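Local coordinates for protein Lon211 (Mycobacterium tuberculosis, PDB 6VBK) that is the N-terminal domain of an ATP-dependent Lon protease and probably helps to recognise and bind protein substrates for degradation, at residues P64-V69 and A98-V103. Numbering follows the deposited sequence.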
ATOM      1  N   PRO B  64       5.290 -21.081   1.782  1.00 56.08           N
ATOM      2  CA  PRO B  64       6.059 -20.051   1.072  1.00 47.07           C
ATOM      3  C   PRO B  64       5.210 -19.334   0.032  1.00 45.13           C
ATOM      4  O   PRO B  64       4.354 -19.934  -0.623  1.00 50.33           O
ATOM      5  CB  PRO B  64       7.195 -20.847   0.417  1.00 53.19           C
ATOM      6  CG  PRO B  64       7.304 -22.099   1.239  1.00 54.93           C
ATOM      7  CD  PRO B  64       5.903 -22.414   1.661  1.00 59.72           C
ATOM      8  N   ARG B  65       5.453 -18.033  -0.112  1.00 49.51           N
ATOM      9  CA  ARG B  65       4.741 -17.194  -1.067  1.00 50.76           C
ATOM     10  C   ARG B  65       5.726 -16.655  -2.094  1.00 58.43           C
ATOM     11  O   ARG B  65       6.736 -16.044  -1.732  1.00 55.40           O
ATOM     12  CB  ARG B  65       4.024 -16.041  -0.358  1.00 56.96           C
ATOM     13  CG  ARG B  65       2.874 -16.483   0.533  1.00 69.78           C
ATOM     14  CD  ARG B  65       2.561 -15.441   1.596  1.00 75.74           C
ATOM     15  NE  ARG B  65       2.270 -14.132   1.022  1.00 81.05           N
ATOM     16  CZ  ARG B  65       1.047 -13.692   0.745  1.00 88.80           C
ATOM     17  NH1 ARG B  65      -0.009 -14.458   0.987  1.00 89.99           N
ATOM     18  NH2 ARG B  65       0.877 -12.485   0.224  1.00 82.84           N
ATOM     19  N   VAL B  66       5.431 -16.884  -3.374  1.00 47.54           N
ATOM     20  CA  VAL B  66       6.278 -16.426  -4.467  1.00 59.72           C
ATOM     21  C   VAL B  66       5.431 -15.621  -5.442  1.00 59.96           C
ATOM     22  O   VAL B  66       4.199 -15.664  -5.419  1.00 56.51           O
ATOM     23  CB  VAL B  66       6.972 -17.592  -5.201  1.00 56.42           C
ATOM     24  CG1 VAL B  66       7.877 -18.361  -4.251  1.00 52.06           C
ATOM     25  CG2 VAL B  66       5.939 -18.518  -5.826  1.00 53.45           C
ATOM     26  N   LEU B  67       6.113 -14.879  -6.310  1.00 54.28           N
ATOM     27  CA  LEU B  67       5.469 -14.117  -7.373  1.00 48.26           C
ATOM     28  C   LEU B  67       5.816 -14.774  -8.703  1.00 59.04           C
ATOM     29  O   LEU B  67       6.951 -14.666  -9.180  1.00 58.65           O
ATOM     30  CB  LEU B  67       5.902 -12.652  -7.346  1.00 51.02           C
ATOM     31  CG  LEU B  67       5.115 -11.733  -8.283  1.00 65.43           C
ATOM     32  CD1 LEU B  67       3.623 -11.816  -7.993  1.00 60.28           C
ATOM     33  CD2 LEU B  67       5.606 -10.301  -8.172  1.00 62.63           C
ATOM     34  N   LEU B  68       4.840 -15.459  -9.292  1.00 49.09           N
ATOM     35  CA  LEU B  68       5.029 -16.154 -10.560  1.00 50.00           C
ATOM     36  C   LEU B  68       4.891 -15.146 -11.694  1.00 54.85           C
ATOM     37  O   LEU B  68       3.783 -14.691 -11.998  1.00 56.11           O
ATOM     38  CB  LEU B  68       4.014 -17.285 -10.692  1.00 49.80           C
ATOM     39  CG  LEU B  68       3.943 -18.231  -9.491  1.00 47.56           C
ATOM     40  CD1 LEU B  68       2.652 -19.024  -9.516  1.00 48.40           C
ATOM     41  CD2 LEU B  68       5.144 -19.166  -9.464  1.00 51.76           C
ATOM     42  N   VAL B  69       6.010 -14.795 -12.317  1.00 57.93           N
ATOM     43  CA  VAL B  69       6.065 -13.746 -13.326  1.00 57.40           C
ATOM     44  C   VAL B  69       6.481 -14.367 -14.655  1.00 67.54           C
ATOM     45  O   VAL B  69       7.546 -14.988 -14.740  1.00 62.76           O
ATOM     46  CB  VAL B  69       7.039 -12.621 -12.936  1.00 58.85           C
ATOM     47  CG1 VAL B  69       6.926 -11.463 -13.916  1.00 65.93           C
ATOM     48  CG2 VAL B  69       6.776 -12.163 -11.512  1.00 71.73           C
ATOM     49  N   ALA B  98       7.934 -28.875  -7.011  1.00 50.22           N
ATOM     50  CA  ALA B  98       7.090 -28.143  -6.083  1.00 47.73           C
ATOM     51  C   ALA B  98       5.732 -27.947  -6.737  1.00 47.32           C
ATOM     52  O   ALA B  98       5.621 -27.904  -7.964  1.00 52.18           O
ATOM     53  CB  ALA B  98       7.704 -26.792  -5.697  1.00 42.79           C
ATOM     54  N   VAL B  99       4.700 -27.841  -5.909  1.00 43.34           N
ATOM     55  CA  VAL B  99       3.339 -27.602  -6.375  1.00 42.11           C
ATOM     56  C   VAL B  99       2.932 -26.213  -5.910  1.00 37.76           C
ATOM     57  O   VAL B  99       2.960 -25.919  -4.709  1.00 46.42           O
ATOM     58  CB  VAL B  99       2.364 -28.670  -5.861  1.00 47.91           C
ATOM     59  CG1 VAL B  99       0.942 -28.323  -6.262  1.00 40.46           C
ATOM     60  CG2 VAL B  99       2.752 -30.036  -6.402  1.00 42.42           C
ATOM     61  N   VAL B 100       2.560 -25.357  -6.860  1.00 41.31           N
ATOM     62  CA  VAL B 100       2.209 -23.973  -6.572  1.00 37.85           C
ATOM     63  C   VAL B 100       0.764 -23.732  -6.990  1.00 39.65           C
ATOM     64  O   VAL B 100       0.288 -24.289  -7.987  1.00 43.22           O
ATOM     65  CB  VAL B 100       3.164 -22.979  -7.270  1.00 42.08           C
ATOM     66  CG1 VAL B 100       2.995 -23.025  -8.785  1.00 40.43           C
ATOM     67  CG2 VAL B 100       2.950 -21.566  -6.743  1.00 50.00           C
ATOM     68  N   ARG B 101       0.065 -22.914  -6.209  1.00 37.93           N
ATOM     69  CA  ARG B 101      -1.312 -22.530  -6.480  1.00 36.44           C
ATOM     70  C   ARG B 101      -1.369 -21.026  -6.703  1.00 40.23           C
ATOM     71  O   ARG B 101      -0.939 -20.253  -5.841  1.00 41.62           O
ATOM     72  CB  ARG B 101      -2.233 -22.934  -5.324  1.00 37.43           C
ATOM     73  CG  ARG B 101      -3.663 -22.418  -5.448  1.00 44.79           C
ATOM     74  CD  ARG B 101      -4.484 -22.813  -4.227  1.00 48.26           C
ATOM     75  NE  ARG B 101      -3.930 -22.258  -2.996  1.00 68.75           N
ATOM     76  CZ  ARG B 101      -4.359 -21.139  -2.421  1.00 81.80           C
ATOM     77  NH1 ARG B 101      -5.358 -20.456  -2.962  1.00 95.47           N
ATOM     78  NH2 ARG B 101      -3.794 -20.705  -1.302  1.00 76.55           N
ATOM     79  N   GLY B 102      -1.892 -20.617  -7.858  1.00 42.04           N
ATOM     80  CA  GLY B 102      -2.089 -19.201  -8.130  1.00 43.74           C
ATOM     81  C   GLY B 102      -3.253 -18.629  -7.339  1.00 52.27           C
ATOM     82  O   GLY B 102      -4.365 -19.164  -7.371  1.00 53.43           O
ATOM     83  N   VAL B 103      -3.002 -17.522  -6.643  1.00 48.26           N
ATOM     84  CA  VAL B 103      -3.968 -16.930  -5.717  1.00 50.21           C
ATOM     85  C   VAL B 103      -4.621 -15.684  -6.316  1.00 64.03           C
ATOM     86  O   VAL B 103      -5.842 -15.631  -6.481  1.00 64.65           O
ATOM     87  CB  VAL B 103      -3.309 -16.613  -4.355  1.00 60.93           C
ATOM     88  CG1 VAL B 103      -4.308 -15.964  -3.390  1.00 63.23           C
ATOM     89  CG2 VAL B 103      -2.710 -17.868  -3.738  1.00 55.49           C
TER
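L68 and V100 meet tip to tip, and this apolar touch is the main link between strand segments 64-69 and 98-103. Methyl CD1 of L68 lies 3.8 Å from CG2 of V100 and 4.1 Å from CG1 of V100, so one methyl faces both branches of the valine fork. The leucine reaches across because its CG stands anti to the carbonyl carbon (chi1 -51°) and chi2 of 162° sets CD1 anti to CA, carrying it outward. On the valine, CG2 is set anti to the backbone N while CG1 sits between N and the carbonyl carbon (chi1 67°); with CB already directed at the other strand, this turns both methyls to L68. A looser second contact comes from V66, whose CG2 is 4.4 Å from V100 CG2; V100 is thus shared by two residues.

No hydrogen bond joins the segments. Even L68 and G102, the closer matched pair, have CA atoms 8.1 Å apart, too far for direct strand pairing, and the close contacts are all between side chains.

The sheet closes into a small barrel, consistent with the PUA-like fold of the Lon substrate-binding domain, in which strand 79-88 lies between these two strands, antiparallel to each. V66 and L68 form backbone hydrogen bonds with its G83 and T81, respectively, while R101 forms a salt bridge with E86. V30 and L32 of strand 29-33 also pack on V100, and A47 of helix 38-50 adjoins V66.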